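Local coordinates for IPT/TIG domain-containing protein BACOVA_02650 (Bacteroides ovatus, PDB 5E7H) that binds polysaccharide at the cell surface and probably captures xyloglucan before its transport into the periplasm for degradation, at residues G16-T22 / D52-L58. Coordinates in Å, arbitrary orientation, origin at the centre of the assembly. Numbering follows the deposited sequence.
Sequences GSTVTIT and DEISFVL
The apolar face of this antiparallel strand pair carries V19, I21, I54 and F56, all buried. F56 has a p chi1 rotamer with chi2 near 90°, which brings its ring over to the facing strand. V19 CB lies over the ring face, a CH-pi contact 4.1 Å from the F56 centroid. I21 CD1 meets the ring edge, 4.1 Å from F56 CE2. I21 CB packs on I54 CG1 at 3.8 Å, and V19 CG2 on L58 CB at 4.0 Å.

The backbones of 18-22 and 53-57 are extended. Their axes approach to 4.5 Å, with their directions 163° apart. V19-F56 and I21-I54 are hydrogen-bonded pairs: V19 N to F56 O and I21 N to I54 O are 2.8 Å, F56 N to V19 O 3.0 Å, I54 N to I21 O 2.9 Å. T18-V57, T20-S55 and T22-E53 are non-hydrogen-bonded pairs, with CA atoms 4.3-4.4 Å apart. Past the strand ends, L58 N donates to S17 O (3.0 Å) and G16 N to L58 O (2.9 Å). G16 has phi 97°, psi -2°, which suits glycine.

The opposite face is more polar, with T18, T20, T22, E53, S55 and V57. T20 CG2 touches E53 CD at 3.5 Å. T22 OG1 is hydrogen-bonded to T6 OG1 of strand 4-8.

One face is apolar and packs on a second sheet, as in a beta-sandwich; here it is the Ig-like IPT/TIG domain. The pair is central in its sheet, between strands 4-8 and 46-47. F56 packs on V32, I34 and I40 of the second sheet, and L58 on F38.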
ATOM      1  N   GLY A  16      -2.896  10.567  -9.441  1.00 15.79           N
ATOM      2  CA  GLY A  16      -4.278  10.868  -9.772  1.00 16.12           C
ATOM      3  C   GLY A  16      -5.238  10.589  -8.639  1.00 15.91           C
ATOM      4  O   GLY A  16      -6.436  10.817  -8.782  1.00 17.07           O
ATOM      5  N   SER A  17      -4.724  10.083  -7.527  1.00 17.52           N
ATOM      6  CA  SER A  17      -5.544   9.811  -6.349  1.00 15.51           C
ATOM      7  C   SER A  17      -5.289  10.861  -5.275  1.00 17.97           C
ATOM      8  O   SER A  17      -4.357  11.669  -5.372  1.00 17.92           O
ATOM      9  CB  SER A  17      -5.278   8.412  -5.811  1.00 16.97           C
ATOM     10  OG  SER A  17      -4.046   8.359  -5.093  1.00 18.76           O
ATOM     11  N   THR A  18      -6.154  10.876  -4.262  1.00 16.98           N
ATOM     12  CA  THR A  18      -6.099  11.889  -3.214  1.00 17.41           C
ATOM     13  C   THR A  18      -5.120  11.479  -2.131  1.00 18.38           C
ATOM     14  O   THR A  18      -5.129  10.333  -1.671  1.00 20.03           O
ATOM     15  CB  THR A  18      -7.478  12.120  -2.592  1.00 20.69           C
ATOM     16  OG1 THR A  18      -8.383  12.536  -3.620  1.00 23.08           O
ATOM     17  CG2 THR A  18      -7.426  13.210  -1.514  1.00 22.43           C
ATOM     18  N   VAL A  19      -4.281  12.426  -1.753  1.00 16.75           N
ATOM     19  CA  VAL A  19      -3.373  12.304  -0.617  1.00 17.41           C
ATOM     20  C   VAL A  19      -3.943  13.143   0.508  1.00 18.39           C
ATOM     21  O   VAL A  19      -4.319  14.283   0.283  1.00 20.00           O
ATOM     22  CB  VAL A  19      -1.960  12.813  -0.962  1.00 18.08           C
ATOM     23  CG1 VAL A  19      -0.981  12.543   0.193  1.00 19.85           C
ATOM     24  CG2 VAL A  19      -1.464  12.159  -2.229  1.00 19.31           C
ATOM     25  N   THR A  20      -4.009  12.568   1.706  1.00 16.73           N
ATOM     26  CA  THR A  20      -4.534  13.275   2.869  1.00 17.52           C
ATOM     27  C   THR A  20      -3.474  13.283   3.953  1.00 18.41           C
ATOM     28  O   THR A  20      -2.842  12.265   4.205  1.00 20.12           O
ATOM     29  CB  THR A  20      -5.823  12.619   3.397  1.00 22.59           C
ATOM     30  OG1 THR A  20      -6.791  12.552   2.345  1.00 24.96           O
ATOM     31  CG2 THR A  20      -6.408  13.430   4.524  1.00 21.48           C
ATOM     32  N   ILE A  21      -3.271  14.443   4.558  1.00 19.79           N
ATOM     33  CA  ILE A  21      -2.299  14.622   5.630  1.00 20.23           C
ATOM     34  C   ILE A  21      -3.027  15.163   6.841  1.00 21.91           C
ATOM     35  O   ILE A  21      -3.680  16.176   6.757  1.00 23.79           O
ATOM     36  CB  ILE A  21      -1.182  15.591   5.240  1.00 21.63           C
ATOM     37  CG1 ILE A  21      -0.472  15.092   3.981  1.00 22.99           C
ATOM     38  CG2 ILE A  21      -0.196  15.760   6.402  1.00 25.80           C
ATOM     39  CD1 ILE A  21       0.522  16.089   3.421  1.00 27.48           C
ATOM     40  N   THR A  22      -2.911  14.475   7.972  1.00 22.16           N
ATOM     41  CA  THR A  22      -3.497  14.982   9.215  1.00 23.86           C
ATOM     42  C   THR A  22      -2.412  15.577  10.101  1.00 24.27           C
ATOM     43  O   THR A  22      -1.243  15.191  10.031  1.00 25.94           O
ATOM     44  CB  THR A  22      -4.225  13.882   9.990  1.00 35.21           C
ATOM     45  OG1 THR A  22      -3.282  12.894  10.391  1.00 34.99           O
ATOM     46  CG2 THR A  22      -5.275  13.218   9.128  1.00 45.06           C
ATOM     47  N   ASP A  52      -6.532  21.004  10.716  1.00 35.84           N
ATOM     48  CA  ASP A  52      -5.922  19.754  11.165  1.00 32.16           C
ATOM     49  C   ASP A  52      -5.812  18.719  10.048  1.00 29.92           C
ATOM     50  O   ASP A  52      -5.429  17.585  10.291  1.00 30.88           O
ATOM     51  CB  ASP A  52      -6.708  19.156  12.336  1.00 40.39           C
ATOM     52  CG  ASP A  52      -8.159  18.857  11.991  1.00 51.62           C
ATOM     53  OD1 ASP A  52      -8.555  19.003  10.816  1.00 52.30           O
ATOM     54  OD2 ASP A  52      -8.909  18.465  12.910  1.00 61.41           O
ATOM     55  N   GLU A  53      -6.149  19.115   8.827  1.00 28.44           N
ATOM     56  CA  GLU A  53      -6.062  18.206   7.698  1.00 29.88           C
ATOM     57  C   GLU A  53      -5.896  18.966   6.391  1.00 27.50           C
ATOM     58  O   GLU A  53      -6.509  20.012   6.187  1.00 30.80           O
ATOM     59  CB  GLU A  53      -7.307  17.316   7.633  1.00 31.63           C
ATOM     60  CG  GLU A  53      -7.303  16.325   6.473  1.00 35.07           C
ATOM     61  CD  GLU A  53      -8.581  15.513   6.387  1.00 45.16           C
ATOM     62  OE1 GLU A  53      -9.310  15.659   5.385  1.00 54.42           O
ATOM     63  OE2 GLU A  53      -8.850  14.722   7.313  1.00 48.04           O
ATOM     64  N   ILE A  54      -5.043  18.448   5.513  1.00 25.97           N
ATOM     65  CA  ILE A  54      -5.012  18.940   4.150  1.00 28.30           C
ATOM     66  C   ILE A  54      -5.073  17.757   3.193  1.00 23.69           C
ATOM     67  O   ILE A  54      -4.677  16.622   3.518  1.00 24.31           O
ATOM     68  CB  ILE A  54      -3.769  19.793   3.848  1.00 28.96           C
ATOM     69  CG1 ILE A  54      -2.492  18.978   3.986  1.00 26.69           C
ATOM     70  CG2 ILE A  54      -3.721  21.015   4.785  1.00 29.54           C
ATOM     71  CD1 ILE A  54      -1.237  19.726   3.541  1.00 32.93           C
ATOM     72  N   SER A  55      -5.604  18.023   2.007  1.00 23.60           N
ATOM     73  CA  SER A  55      -5.629  17.011   0.968  1.00 19.28           C
ATOM     74  C   SER A  55      -5.444  17.617  -0.407  1.00 20.67           C
ATOM     75  O   SER A  55      -5.692  18.796  -0.619  1.00 22.73           O
ATOM     76  CB  SER A  55      -6.933  16.213   1.005  1.00 25.85           C
ATOM     77  OG  SER A  55      -8.047  17.060   0.758  1.00 30.34           O
ATOM     78  N   PHE A  56      -5.001  16.775  -1.334  1.00 21.01           N
ATOM     79  CA  PHE A  56      -4.742  17.189  -2.705  1.00 21.67           C
ATOM     80  C   PHE A  56      -4.583  15.945  -3.542  1.00 18.42           C
ATOM     81  O   PHE A  56      -4.254  14.874  -3.022  1.00 18.46           O
ATOM     82  CB  PHE A  56      -3.481  18.040  -2.804  1.00 21.10           C
ATOM     83  CG  PHE A  56      -2.273  17.365  -2.229  1.00 21.24           C
ATOM     84  CD1 PHE A  56      -1.493  16.526  -3.001  1.00 21.49           C
ATOM     85  CD2 PHE A  56      -1.926  17.581  -0.901  1.00 27.19           C
ATOM     86  CE1 PHE A  56      -0.385  15.891  -2.449  1.00 24.92           C
ATOM     87  CE2 PHE A  56      -0.824  16.948  -0.350  1.00 24.56           C
ATOM     88  CZ  PHE A  56      -0.060  16.115  -1.123  1.00 24.30           C
ATOM     89  N   VAL A  57      -4.791  16.096  -4.843  1.00 18.28           N
ATOM     90  CA  VAL A  57      -4.551  15.028  -5.782  1.00 15.72           C
ATOM     91  C   VAL A  57      -3.072  15.000  -6.177  1.00 17.19           C
ATOM     92  O   VAL A  57      -2.515  16.065  -6.482  1.00 20.08           O
ATOM     93  CB  VAL A  57      -5.426  15.231  -7.013  1.00 19.05           C
ATOM     94  CG1 VAL A  57      -5.121  14.186  -8.061  1.00 19.75           C
ATOM     95  CG2 VAL A  57      -6.906  15.176  -6.623  1.00 23.44           C
ATOM     96  N   LEU A  58      -2.447  13.820  -6.164  1.00 17.26           N
ATOM     97  CA  LEU A  58      -1.045  13.681  -6.562  1.00 16.56           C
ATOM     98  C   LEU A  58      -0.960  13.839  -8.100  1.00 18.81           C
ATOM     99  O   LEU A  58      -1.491  12.997  -8.821  1.00 19.34           O
ATOM    100  CB  LEU A  58      -0.470  12.337  -6.105  1.00 16.20           C
ATOM    101  CG  LEU A  58       1.027  12.160  -6.378  1.00 17.69           C
ATOM    102  CD1 LEU A  58       1.853  13.076  -5.505  1.00 19.17           C
ATOM    103  CD2 LEU A  58       1.429  10.719  -6.169  1.00 18.80           C
TER